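Local coordinates for putative gdp-fucose protein o-fucosyltransferase 1 (Caenorhabditis elegans, PDB 3ZY2) that is a putative glycosyltransferase of the GT-B clan and holds guanosine-5'-diphosphate in a pocket built from both halves of its chain, at residues 22-27 against 337-342; 218-223 against 285-290; 258-263 against 331-336. All blocks are in the same frame, centred on the assembly; numbering follows the deposited sequence.

In the fold
All three contacts line the guanosine-5'-diphosphate pocket, which in a GT-B fold lies between two Rossmann-like halves. Contact 1 joins those halves, packing helix 20-37 against helix 335-346 near the centre of the chain. Contacts 2 and 3 belong to the half with the five-stranded sheet, and their centres are about 10 Å apart; contact 1 is centred about 17 Å from contact 2 and about 14 Å from contact 3. Contacts 1 and 3 share helix 335-346, and Ser337 OG probably hydrogen-bonds Asn331 N at 2.9 Å. Segments 218-223, 258-263, 285-290 and 331-336 alternate along the chain, so contacts 2 and 3 cross in sequence; Arg219 CB packs on Asn331 ND2 where they meet.

Contact 1 of 3, residues 22-27 against 337-342; sequences NQVDQF and SHIVKR. With GDP (guanosine-5'-diphosphate), chain C.
Asp25 and Arg342 meet across the seam between the two halves of a GT-B fold, where helix 20-37 from the six-stranded side faces helix 335-346 from the five-stranded side. The short helical segments approach to 10.0 Å between axes, with their N-to-C directions 47° apart, and side chains span the interval. The two polar side chains cross at about a right angle, yet their flat ends are nearly parallel, the carboxylate and guanidinium planes differing by 14°. Asp25 OD1 takes a salt bridge from Arg342 NH1 at 2.8 Å, although the N-H points poorly and the hydrogen bond within it is weak. In Asp25, chi1 (-152°) sets CG anti to the backbone N, and OD1, the end of the side chain, is what reaches the partner helix. The same OD1 is hydrogen-bonded to Ser180 OG, while Arg342 NE is held by Gln188 OE1, so both ends of the ion pair have further support within the buried interface. Arg342 NH1 also sits over one face of the His338 ring, 3.1 Å above its plane and displaced towards the rim.

Val24 packs beside this polar pair. Val24 and Arg342 slide past each other in opposite directions, and Val24 CG1 comes to the edge of the guanidinium, near its plane, 3.7 Å from NH2. The apolar pair Val24 and Ile339 instead crosses at about a right angle: the two branches of the valine divide the isoleucine between them, CG2 touching CD1 at 4.0 Å and CG1 lying 4.1 Å from CG1 of Ile339. Leu319 of helix 315-324 also packs on Ile339. Two residues before Val24, in the first turn of helix 20-37, Asn22 N hydrogen-bonds O2A of guanosine-5'-diphosphate at 3.2 Å.

Contact 2 of 3, residues 218-223 against 285-290; sequences LRNDAD and VASDKD. With GDP (guanosine-5'-diphosphate), chain C.
Asp288 reaches across to Arg219, Asn220 and Asp221 just beyond the ends of the parallel strands 213-218 and 282-287, a C-terminal sheet edge such as commonly lines nucleotide sites in Rossmann-like domains. Its CB packs against guanosine-5'-diphosphate, 3.5 Å from N9. CG stands between the backbone N and the carbonyl carbon (chi1 60°), facing segment 218-223. From there OD1 receives Asn220 N at 2.8 Å through its syn lone pair. OD2 takes two donors from opposite faces of the carboxylate: Arg219 NH1 on the anti side at 2.6 Å and Asp221 N on the syn side at 3.2 Å.

The guanidinium, turned 80° from that carboxylate, gives NE to O1B and NH2 to O3B of the ligand, each at 2.8 Å. Farther along, Asn220 pairs with the Asp290 backbone, OD1 accepting from N and ND2 donating to O.

Asp221 OD2 lies only 3.4 Å from Asp288 OD2. Arg219 NH1 bridges to both carboxylates, meeting Asp221 at OD1, which also caps helix 222-229 by accepting from Trp224 N. The arginine's positive charge probably offsets the carboxylates' repulsion, and Asp288, itself against the ligand, probably also helps to position the guanidinium that holds the phosphate.

Contact 3 of 3, residues 258-263 against 331-336; sequences EICSPS and NCVSTF. With GDP (guanosine-5'-diphosphate), chain C.
Cys260 O, at the end of helix 257-260, is gripped by two side-chain donors, Asn331 ND2 and the indole NE1 of Trp224. The bond from Asn331 ND2 to Cys260 O is 2.9 Å long and nearly straight (N-H...O 173°). CG of Asn331 lies anti to the backbone N (chi1 -175°), from where the amide reaches that carbonyl. Cys260 O lies close to the amide plane of Asn331, but the donor stands well above the carbonyl plane of the cysteine, 42° out of it. Asn331 OD1 accepts from Val333 N at 2.9 Å, an Asx turn, with a weaker bond from Ser334 N, so the asparagine both ties the loop to helix 257-260 and shapes its bend. A water completes the polar bridge, donating to Ile259 O and accepting from Cys332 N.

Ile259 CG2 touches Cys332 CB at 3.8 Å, and Cys260 SG rests against Val333 CG2 at the same 3.8 Å. Both cysteines are in disulfides, Cys260 with Cys228 and Cys332 with Cys245, tying each side covalently to further parts of the same half.

Beyond the bend the chain enters helix 335-346 at the diphosphate. Ser334, the N-cap, donates OG to O1B of guanosine-5'-diphosphate at 2.7 Å and accepts a weak capping bond from Phe336 N and a hydrogen bond from Ser337 N. Thr335 gives both N and OG1 to O2B, and the partly positive N-terminal end of the helix probably favours the phosphate. N7 of the base lies 3.6 Å above the ring plane of Phe336, displaced towards the rim.

Segment 331-336 thus links strand 327-330 to helix 335-346, with helix 257-260 packed against the bend, Trp224 of helix 222-229 on Asn331 and Val333, and helix 315-324 against Phe336.

Contact 1 of 3, residues 22-27 against 337-342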
loop_
_atom_site.group_PDB
_atom_site.type_symbol
_atom_site.label_atom_id
_atom_site.label_comp_id
_atom_site.label_asym_id
_atom_site.label_seq_id
_atom_site.Cartn_x
_atom_site.Cartn_y
_atom_site.Cartn_z
ATOM N N ASN A 22 -12.901 11.739 5.214
ATOM C CA ASN A 22 -11.652 10.962 5.103
ATOM C C ASN A 22 -10.460 11.835 4.693
ATOM O O ASN A 22 -9.343 11.669 5.211
ATOM C CB ASN A 22 -11.777 9.818 4.067
ATOM C CG ASN A 22 -12.754 8.692 4.465
ATOM O OD1 ASN A 22 -12.860 7.708 3.724
ATOM N ND2 ASN A 22 -13.462 8.827 5.582
ATOM N N GLN A 23 -10.698 12.795 3.801
ATOM C CA GLN A 23 -9.635 13.639 3.270
ATOM C C GLN A 23 -9.102 14.541 4.368
ATOM O O GLN A 23 -7.877 14.705 4.513
ATOM C CB GLN A 23 -10.164 14.498 2.144
ATOM C CG GLN A 23 -10.547 13.681 0.912
ATOM C CD GLN A 23 -11.357 14.483 -0.061
ATOM O OE1 GLN A 23 -11.146 15.695 -0.221
ATOM N NE2 GLN A 23 -12.329 13.816 -0.723
ATOM N N VAL A 24 -10.016 15.137 5.145
ATOM C CA VAL A 24 -9.602 15.992 6.256
ATOM C C VAL A 24 -8.878 15.161 7.316
ATOM O O VAL A 24 -7.878 15.600 7.860
ATOM C CB VAL A 24 -10.796 16.748 6.868
ATOM C CG1 VAL A 24 -10.372 17.531 8.111
ATOM C CG2 VAL A 24 -11.382 17.714 5.830
ATOM N N ASP A 25 -9.382 13.955 7.595
ATOM C CA ASP A 25 -8.790 13.051 8.600
ATOM C C ASP A 25 -7.309 12.762 8.280
ATOM O O ASP A 25 -6.434 12.861 9.157
ATOM C CB ASP A 25 -9.637 11.775 8.673
ATOM C CG ASP A 25 -9.584 11.123 10.022
ATOM O OD1 ASP A 25 -9.634 11.847 11.042
ATOM O OD2 ASP A 25 -9.488 9.889 10.059
ATOM N N GLN A 26 -7.024 12.483 7.011
ATOM C CA GLN A 26 -5.635 12.227 6.605
ATOM C C GLN A 26 -4.853 13.538 6.534
ATOM O O GLN A 26 -3.670 13.575 6.876
ATOM C CB GLN A 26 -5.593 11.496 5.257
ATOM C CG GLN A 26 -5.976 10.028 5.373
ATOM C CD GLN A 26 -5.522 9.243 4.161
ATOM O OE1 GLN A 26 -6.040 9.438 3.070
ATOM N NE2 GLN A 26 -4.539 8.362 4.343
ATOM N N PHE A 27 -5.499 14.633 6.136
ATOM C CA PHE A 27 -4.814 15.939 6.035
ATOM C C PHE A 27 -4.198 16.397 7.377
ATOM O O PHE A 27 -3.089 16.904 7.402
ATOM C CB PHE A 27 -5.809 16.968 5.455
ATOM C CG PHE A 27 -5.295 18.356 5.376
ATOM C CD1 PHE A 27 -4.039 18.658 4.853
ATOM C CD2 PHE A 27 -6.120 19.406 5.759
ATOM C CE1 PHE A 27 -3.596 20.002 4.776
ATOM C CE2 PHE A 27 -5.690 20.738 5.667
ATOM C CZ PHE A 27 -4.404 21.025 5.182
ATOM N N SER A 337 -18.900 13.647 10.950
ATOM C CA SER A 337 -19.155 14.053 12.343
ATOM C C SER A 337 -17.851 14.343 13.076
ATOM O O SER A 337 -17.814 15.238 13.929
ATOM C CB SER A 337 -19.946 12.988 13.122
ATOM O OG SER A 337 -21.364 13.146 12.975
ATOM N N HIS A 338 -16.782 13.605 12.735
ATOM C CA HIS A 338 -15.516 13.736 13.497
ATOM C C HIS A 338 -14.901 15.116 13.267
ATOM O O HIS A 338 -14.324 15.703 14.185
ATOM C CB HIS A 338 -14.544 12.603 13.128
ATOM C CG HIS A 338 -13.424 12.355 14.108
ATOM N ND1 HIS A 338 -13.250 12.994 15.324
ATOM C CD2 HIS A 338 -12.409 11.464 14.009
ATOM C CE1 HIS A 338 -12.169 12.506 15.920
ATOM N NE2 HIS A 338 -11.637 11.591 15.136
ATOM N N ILE A 339 -15.078 15.662 12.061
ATOM C CA ILE A 339 -14.666 17.048 11.798
ATOM C C ILE A 339 -15.320 17.987 12.825
ATOM O O ILE A 339 -14.645 18.820 13.440
ATOM C CB ILE A 339 -15.090 17.504 10.378
ATOM C CG1 ILE A 339 -14.236 16.797 9.322
ATOM C CG2 ILE A 339 -14.897 19.039 10.288
ATOM C CD1 ILE A 339 -14.755 17.005 7.905
ATOM N N VAL A 340 -16.625 17.830 13.022
ATOM C CA VAL A 340 -17.356 18.710 13.934
ATOM C C VAL A 340 -16.859 18.513 15.370
ATOM O O VAL A 340 -16.628 19.489 16.081
ATOM C CB VAL A 340 -18.867 18.457 13.921
ATOM C CG1 VAL A 340 -19.570 19.477 14.822
ATOM C CG2 VAL A 340 -19.436 18.549 12.519
ATOM N N LYS A 341 -16.733 17.258 15.796
ATOM C CA LYS A 341 -16.267 16.951 17.155
ATOM C C LYS A 341 -14.914 17.607 17.426
ATOM O O LYS A 341 -14.750 18.274 18.464
ATOM C CB LYS A 341 -16.159 15.425 17.346
ATOM C CG LYS A 341 -15.636 14.997 18.715
ATOM C CD LYS A 341 -16.534 15.554 19.827
ATOM C CE LYS A 341 -16.361 14.833 21.167
ATOM N NZ LYS A 341 -14.941 14.814 21.665
ATOM N N ARG A 342 -13.958 17.457 16.506
ATOM C CA ARG A 342 -12.632 18.064 16.683
ATOM C C ARG A 342 -12.660 19.593 16.690
ATOM O O ARG A 342 -11.913 20.236 17.454
ATOM C CB ARG A 342 -11.667 17.574 15.597
ATOM C CG ARG A 342 -11.382 16.082 15.699
ATOM C CD ARG A 342 -10.285 15.641 14.725
ATOM N NE ARG A 342 -10.596 15.996 13.340
ATOM C CZ ARG A 342 -10.852 15.113 12.380
ATOM N NH1 ARG A 342 -10.863 13.808 12.635
ATOM N NH2 ARG A 342 -11.069 15.548 11.147
HETATM P PB GDP C . -18.092 9.293 6.406
HETATM O O1B GDP C . -19.307 9.940 6.961
HETATM O O2B GDP C . -16.733 8.980 7.109
HETATM O O3B GDP C . -18.253 8.703 4.876
HETATM O O3A GDP C . -17.763 10.880 5.831
HETATM P PA GDP C . -16.925 11.283 4.387
HETATM O O1A GDP C . -17.265 12.950 4.767
HETATM O O2A GDP C . -15.709 10.827 4.104
HETATM O "O5'" GDP C . -18.219 10.469 3.449
HETATM C "C5'" GDP C . -19.117 11.347 3.753
HETATM C "C4'" GDP C . -19.952 11.965 2.898
HETATM O "O4'" GDP C . -21.255 11.874 2.484
HETATM C "C3'" GDP C . -19.657 13.298 3.148
HETATM O "O3'" GDP C . -18.416 14.288 2.443
HETATM C "C2'" GDP C . -21.027 14.581 2.011
HETATM O "O2'" GDP C . -20.496 14.505 0.764
HETATM C "C1'" GDP C . -22.007 13.474 2.357
HETATM N N9 GDP C . -22.469 13.761 3.520
HETATM C C8 GDP C . -22.280 12.798 5.059
HETATM N N7 GDP C . -22.979 13.735 5.616
HETATM C C5 GDP C . -23.506 14.809 5.177
HETATM C C6 GDP C . -24.440 16.242 5.484
HETATM O O6 GDP C . -24.706 16.229 6.595
HETATM N N1 GDP C . -24.503 16.748 4.536
HETATM C C2 GDP C . -24.215 16.769 3.327
HETATM N N2 GDP C . -24.396 17.388 2.566
HETATM N N3 GDP C . -23.370 15.666 2.582
HETATM C C4 GDP C . -23.080 14.733 3.645
#

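Contact 2 of 3, residues 218-223 against 285-290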
loop_
_atom_site.group_PDB
_atom_site.type_symbol
_atom_site.label_atom_id
_atom_site.label_comp_id
_atom_site.label_asym_id
_atom_site.label_seq_id
_atom_site.Cartn_x
_atom_site.Cartn_y
_atom_site.Cartn_z
ATOM N N LEU A 218 -27.265 13.387 10.733
ATOM C CA LEU A 218 -27.962 12.146 10.411
ATOM C C LEU A 218 -27.311 11.540 9.179
ATOM O O LEU A 218 -27.558 11.968 8.053
ATOM C CB LEU A 218 -29.457 12.402 10.171
ATOM C CG LEU A 218 -30.200 13.121 11.311
ATOM C CD1 LEU A 218 -31.705 13.222 11.000
ATOM C CD2 LEU A 218 -29.974 12.448 12.708
ATOM N N ARG A 219 -26.445 10.560 9.416
ATOM C CA ARG A 219 -25.774 9.845 8.343
ATOM C C ARG A 219 -26.644 8.624 8.071
ATOM O O ARG A 219 -26.743 7.712 8.905
ATOM C CB ARG A 219 -24.368 9.430 8.818
ATOM C CG ARG A 219 -23.500 8.796 7.729
ATOM C CD ARG A 219 -22.986 9.774 6.691
ATOM N NE ARG A 219 -21.865 9.160 5.977
ATOM C CZ ARG A 219 -21.978 8.426 4.880
ATOM N NH1 ARG A 219 -23.166 8.227 4.324
ATOM N NH2 ARG A 219 -20.904 7.904 4.316
ATOM N N ASN A 220 -27.310 8.614 6.921
ATOM C CA ASN A 220 -28.316 7.582 6.683
ATOM C C ASN A 220 -28.564 7.141 5.243
ATOM O O ASN A 220 -29.586 6.511 4.981
ATOM C CB ASN A 220 -29.658 7.930 7.367
ATOM C CG ASN A 220 -30.196 9.292 6.968
ATOM O OD1 ASN A 220 -29.949 9.794 5.868
ATOM N ND2 ASN A 220 -30.938 9.902 7.879
ATOM N N ASP A 221 -27.637 7.422 4.328
ATOM C CA ASP A 221 -27.801 6.889 2.961
ATOM C C ASP A 221 -27.673 5.360 2.926
ATOM O O ASP A 221 -27.249 4.746 3.904
ATOM C CB ASP A 221 -26.899 7.603 1.944
ATOM C CG ASP A 221 -25.436 7.187 2.027
ATOM O OD1 ASP A 221 -25.069 6.241 2.763
ATOM O OD2 ASP A 221 -24.630 7.821 1.319
ATOM N N ALA A 222 -28.084 4.747 1.810
ATOM C CA ALA A 222 -28.187 3.286 1.724
ATOM C C ALA A 222 -26.867 2.551 1.963
ATOM O O ALA A 222 -26.851 1.517 2.635
ATOM C CB ALA A 222 -28.796 2.875 0.387
ATOM N N ASP A 223 -25.780 3.098 1.417
ATOM C CA ASP A 223 -24.427 2.541 1.577
ATOM C C ASP A 223 -23.980 2.535 3.036
ATOM O O ASP A 223 -23.214 1.669 3.456
ATOM C CB ASP A 223 -23.401 3.352 0.771
ATOM C CG ASP A 223 -23.456 3.076 -0.731
ATOM O OD1 ASP A 223 -24.345 2.321 -1.208
ATOM O OD2 ASP A 223 -22.587 3.634 -1.444
ATOM N N VAL A 285 -30.600 20.254 11.386
ATOM C CA VAL A 285 -30.275 18.913 10.890
ATOM C C VAL A 285 -29.407 18.991 9.633
ATOM O O VAL A 285 -29.793 19.628 8.629
ATOM C CB VAL A 285 -31.552 18.131 10.500
ATOM C CG1 VAL A 285 -31.189 16.727 9.956
ATOM C CG2 VAL A 285 -32.544 18.031 11.668
ATOM N N ALA A 286 -28.266 18.308 9.695
ATOM C CA ALA A 286 -27.419 18.068 8.512
ATOM C C ALA A 286 -27.549 16.587 8.184
ATOM O O ALA A 286 -27.453 15.746 9.060
ATOM C CB ALA A 286 -25.949 18.411 8.810
ATOM N N SER A 287 -27.817 16.274 6.918
ATOM C CA SER A 287 -27.935 14.884 6.496
ATOM C C SER A 287 -27.419 14.708 5.072
ATOM O O SER A 287 -27.471 15.637 4.265
ATOM C CB SER A 287 -29.391 14.402 6.602
ATOM O OG SER A 287 -29.455 13.000 6.302
ATOM N N ASP A 288 -26.904 13.512 4.822
ATOM C CA ASP A 288 -26.547 13.058 3.487
ATOM C C ASP A 288 -27.740 12.567 2.681
ATOM O O ASP A 288 -27.630 12.382 1.459
ATOM C CB ASP A 288 -25.493 11.956 3.563
ATOM C CG ASP A 288 -25.958 10.730 4.329
ATOM O OD1 ASP A 288 -26.890 10.794 5.155
ATOM O OD2 ASP A 288 -25.381 9.651 4.079
ATOM N N LYS A 289 -28.874 12.350 3.348
ATOM C CA LYS A 289 -30.049 11.793 2.665
ATOM C C LYS A 289 -31.364 12.235 3.302
ATOM O O LYS A 289 -32.022 13.150 2.796
ATOM C CB LYS A 289 -29.951 10.265 2.603
ATOM C CG LYS A 289 -30.996 9.647 1.657
ATOM C CD LYS A 289 -31.061 8.139 1.742
ATOM C CE LYS A 289 -32.350 7.633 1.082
ATOM N NZ LYS A 289 -33.582 8.021 1.843
ATOM N N ASP A 290 -31.742 11.604 4.412
ATOM C CA ASP A 290 -33.059 11.832 5.018
ATOM C C ASP A 290 -32.917 12.747 6.241
ATOM O O ASP A 290 -32.465 12.305 7.315
ATOM C CB ASP A 290 -33.663 10.488 5.443
ATOM C CG ASP A 290 -35.045 10.613 6.066
ATOM O OD1 ASP A 290 -35.635 11.720 6.081
ATOM O OD2 ASP A 290 -35.563 9.562 6.529
HETATM P PB GDP C . -18.092 9.293 6.406
HETATM O O1B GDP C . -19.307 9.940 6.961
HETATM O O2B GDP C . -16.733 8.980 7.109
HETATM O O3B GDP C . -18.253 8.703 4.876
HETATM O O3A GDP C . -17.763 10.880 5.831
HETATM P PA GDP C . -16.925 11.283 4.387
HETATM O O1A GDP C . -17.265 12.950 4.767
HETATM O O2A GDP C . -15.709 10.827 4.104
HETATM O "O5'" GDP C . -18.219 10.469 3.449
HETATM C "C5'" GDP C . -19.117 11.347 3.753
HETATM C "C4'" GDP C . -19.952 11.965 2.898
HETATM O "O4'" GDP C . -21.255 11.874 2.484
HETATM C "C3'" GDP C . -19.657 13.298 3.148
HETATM O "O3'" GDP C . -18.416 14.288 2.443
HETATM C "C2'" GDP C . -21.027 14.581 2.011
HETATM O "O2'" GDP C . -20.496 14.505 0.764
HETATM C "C1'" GDP C . -22.007 13.474 2.357
HETATM N N9 GDP C . -22.469 13.761 3.520
HETATM C C8 GDP C . -22.280 12.798 5.059
HETATM N N7 GDP C . -22.979 13.735 5.616
HETATM C C5 GDP C . -23.506 14.809 5.177
HETATM C C6 GDP C . -24.440 16.242 5.484
HETATM O O6 GDP C . -24.706 16.229 6.595
HETATM N N1 GDP C . -24.503 16.748 4.536
HETATM C C2 GDP C . -24.215 16.769 3.327
HETATM N N2 GDP C . -24.396 17.388 2.566
HETATM N N3 GDP C . -23.370 15.666 2.582
HETATM C C4 GDP C . -23.080 14.733 3.645
HETATM O O HOH W 1 -32.270 7.203 4.709
#

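Contact 3 of 3, residues 258-263 against 331-336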
loop_
_atom_site.group_PDB
_atom_site.type_symbol
_atom_site.label_atom_id
_atom_site.label_comp_id
_atom_site.label_asym_id
_atom_site.label_seq_id
_atom_site.Cartn_x
_atom_site.Cartn_y
_atom_site.Cartn_z
ATOM N N GLU A 258 -26.509 0.013 16.710
ATOM C CA GLU A 258 -27.332 1.072 17.316
ATOM C C GLU A 258 -26.590 2.412 17.333
ATOM O O GLU A 258 -27.198 3.472 17.233
ATOM C CB GLU A 258 -27.723 0.707 18.755
ATOM C CG GLU A 258 -28.831 -0.329 18.908
ATOM C CD GLU A 258 -29.042 -0.751 20.361
ATOM O OE1 GLU A 258 -28.072 -1.217 21.006
ATOM O OE2 GLU A 258 -30.186 -0.642 20.860
ATOM N N ILE A 259 -25.272 2.354 17.483
ATOM C CA ILE A 259 -24.434 3.555 17.465
ATOM C C ILE A 259 -24.137 3.950 16.023
ATOM O O ILE A 259 -24.201 5.117 15.661
ATOM C CB ILE A 259 -23.135 3.318 18.275
ATOM C CG1 ILE A 259 -23.473 3.195 19.765
ATOM C CG2 ILE A 259 -22.081 4.405 18.034
ATOM C CD1 ILE A 259 -22.389 2.503 20.576
ATOM N N CYS A 260 -23.832 2.969 15.184
ATOM C CA CYS A 260 -23.455 3.262 13.810
ATOM C C CYS A 260 -24.645 3.784 12.998
ATOM O O CYS A 260 -24.517 4.735 12.224
ATOM C CB CYS A 260 -22.902 1.996 13.155
ATOM S SG CYS A 260 -22.124 2.230 11.560
ATOM N N SER A 261 -25.794 3.145 13.190
ATOM C CA SER A 261 -27.000 3.446 12.426
ATOM C C SER A 261 -28.230 3.401 13.336
ATOM O O SER A 261 -28.965 2.404 13.332
ATOM C CB SER A 261 -27.140 2.434 11.271
ATOM O OG SER A 261 -28.130 2.860 10.355
ATOM N N PRO A 262 -28.453 4.463 14.135
ATOM C CA PRO A 262 -29.627 4.507 15.015
ATOM C C PRO A 262 -30.924 4.391 14.221
ATOM O O PRO A 262 -31.000 4.888 13.082
ATOM C CB PRO A 262 -29.572 5.900 15.658
ATOM C CG PRO A 262 -28.259 6.443 15.336
ATOM C CD PRO A 262 -27.684 5.714 14.162
ATOM N N SER A 263 -31.918 3.740 14.824
ATOM C CA SER A 263 -33.267 3.648 14.254
ATOM C C SER A 263 -33.888 5.032 14.262
ATOM O O SER A 263 -33.478 5.882 15.049
ATOM C CB SER A 263 -34.147 2.689 15.061
ATOM O OG SER A 263 -34.394 3.175 16.372
ATOM N N ASN A 331 -22.760 11.354 14.726
ATOM C CA ASN A 331 -22.640 9.927 14.493
ATOM C C ASN A 331 -21.203 9.544 14.773
ATOM O O ASN A 331 -20.280 10.032 14.120
ATOM C CB ASN A 331 -23.007 9.614 13.050
ATOM C CG ASN A 331 -23.007 8.149 12.786
ATOM O OD1 ASN A 331 -21.965 7.504 12.909
ATOM N ND2 ASN A 331 -24.173 7.588 12.477
ATOM N N CYS A 332 -21.020 8.677 15.757
ATOM C CA CYS A 332 -19.685 8.340 16.213
ATOM C C CYS A 332 -18.808 7.683 15.151
ATOM O O CYS A 332 -17.581 7.809 15.194
ATOM C CB CYS A 332 -19.799 7.423 17.403
ATOM S SG CYS A 332 -18.183 6.916 17.977
ATOM N N VAL A 333 -19.417 6.965 14.217
ATOM C CA VAL A 333 -18.628 6.256 13.198
ATOM C C VAL A 333 -18.214 7.187 12.052
ATOM O O VAL A 333 -17.228 6.973 11.363
ATOM C CB VAL A 333 -19.392 4.986 12.678
ATOM C CG1 VAL A 333 -18.601 4.266 11.597
ATOM C CG2 VAL A 333 -19.695 4.076 13.832
ATOM N N SER A 334 -18.958 8.261 11.860
ATOM C CA SER A 334 -18.725 9.095 10.695
ATOM C C SER A 334 -17.527 10.031 10.858
ATOM O O SER A 334 -17.454 10.831 11.822
ATOM C CB SER A 334 -19.972 9.909 10.412
ATOM O OG SER A 334 -19.721 10.870 9.414
ATOM N N THR A 335 -16.627 9.998 9.884
ATOM C CA THR A 335 -15.514 10.956 9.883
ATOM C C THR A 335 -15.973 12.388 9.580
ATOM O O THR A 335 -15.248 13.348 9.851
ATOM C CB THR A 335 -14.374 10.588 8.910
ATOM O OG1 THR A 335 -14.872 10.611 7.562
ATOM C CG2 THR A 335 -13.821 9.213 9.250
ATOM N N PHE A 336 -17.170 12.520 9.007
ATOM C CA PHE A 336 -17.781 13.820 8.773
ATOM C C PHE A 336 -18.202 14.438 10.126
ATOM O O PHE A 336 -17.865 15.586 10.441
ATOM C CB PHE A 336 -18.939 13.623 7.787
ATOM C CG PHE A 336 -19.532 14.889 7.245
ATOM C CD1 PHE A 336 -19.012 15.474 6.083
ATOM C CD2 PHE A 336 -20.675 15.443 7.824
ATOM C CE1 PHE A 336 -19.589 16.642 5.558
ATOM C CE2 PHE A 336 -21.278 16.601 7.280
ATOM C CZ PHE A 336 -20.740 17.188 6.158
HETATM P PB GDP C . -18.092 9.293 6.406
HETATM O O1B GDP C . -19.307 9.940 6.961
HETATM O O2B GDP C . -16.733 8.980 7.109
HETATM O O3B GDP C . -18.253 8.703 4.876
HETATM O O3A GDP C . -17.763 10.880 5.831
HETATM P PA GDP C . -16.925 11.283 4.387
HETATM O O1A GDP C . -17.265 12.950 4.767
HETATM O O2A GDP C . -15.709 10.827 4.104
HETATM O "O5'" GDP C . -18.219 10.469 3.449
HETATM C "C5'" GDP C . -19.117 11.347 3.753
HETATM C "C4'" GDP C . -19.952 11.965 2.898
HETATM O "O4'" GDP C . -21.255 11.874 2.484
HETATM C "C3'" GDP C . -19.657 13.298 3.148
HETATM O "O3'" GDP C . -18.416 14.288 2.443
HETATM C "C2'" GDP C . -21.027 14.581 2.011
HETATM O "O2'" GDP C . -20.496 14.505 0.764
HETATM C "C1'" GDP C . -22.007 13.474 2.357
HETATM N N9 GDP C . -22.469 13.761 3.520
HETATM C C8 GDP C . -22.280 12.798 5.059
HETATM N N7 GDP C . -22.979 13.735 5.616
HETATM C C5 GDP C . -23.506 14.809 5.177
HETATM C C6 GDP C . -24.440 16.242 5.484
HETATM O O6 GDP C . -24.706 16.229 6.595
HETATM N N1 GDP C . -24.503 16.748 4.536
HETATM C C2 GDP C . -24.215 16.769 3.327
HETATM N N2 GDP C . -24.396 17.388 2.566
HETATM N N3 GDP C . -23.370 15.666 2.582
HETATM C C4 GDP C . -23.080 14.733 3.645
HETATM O O HOH W 2 -23.422 7.496 16.861
#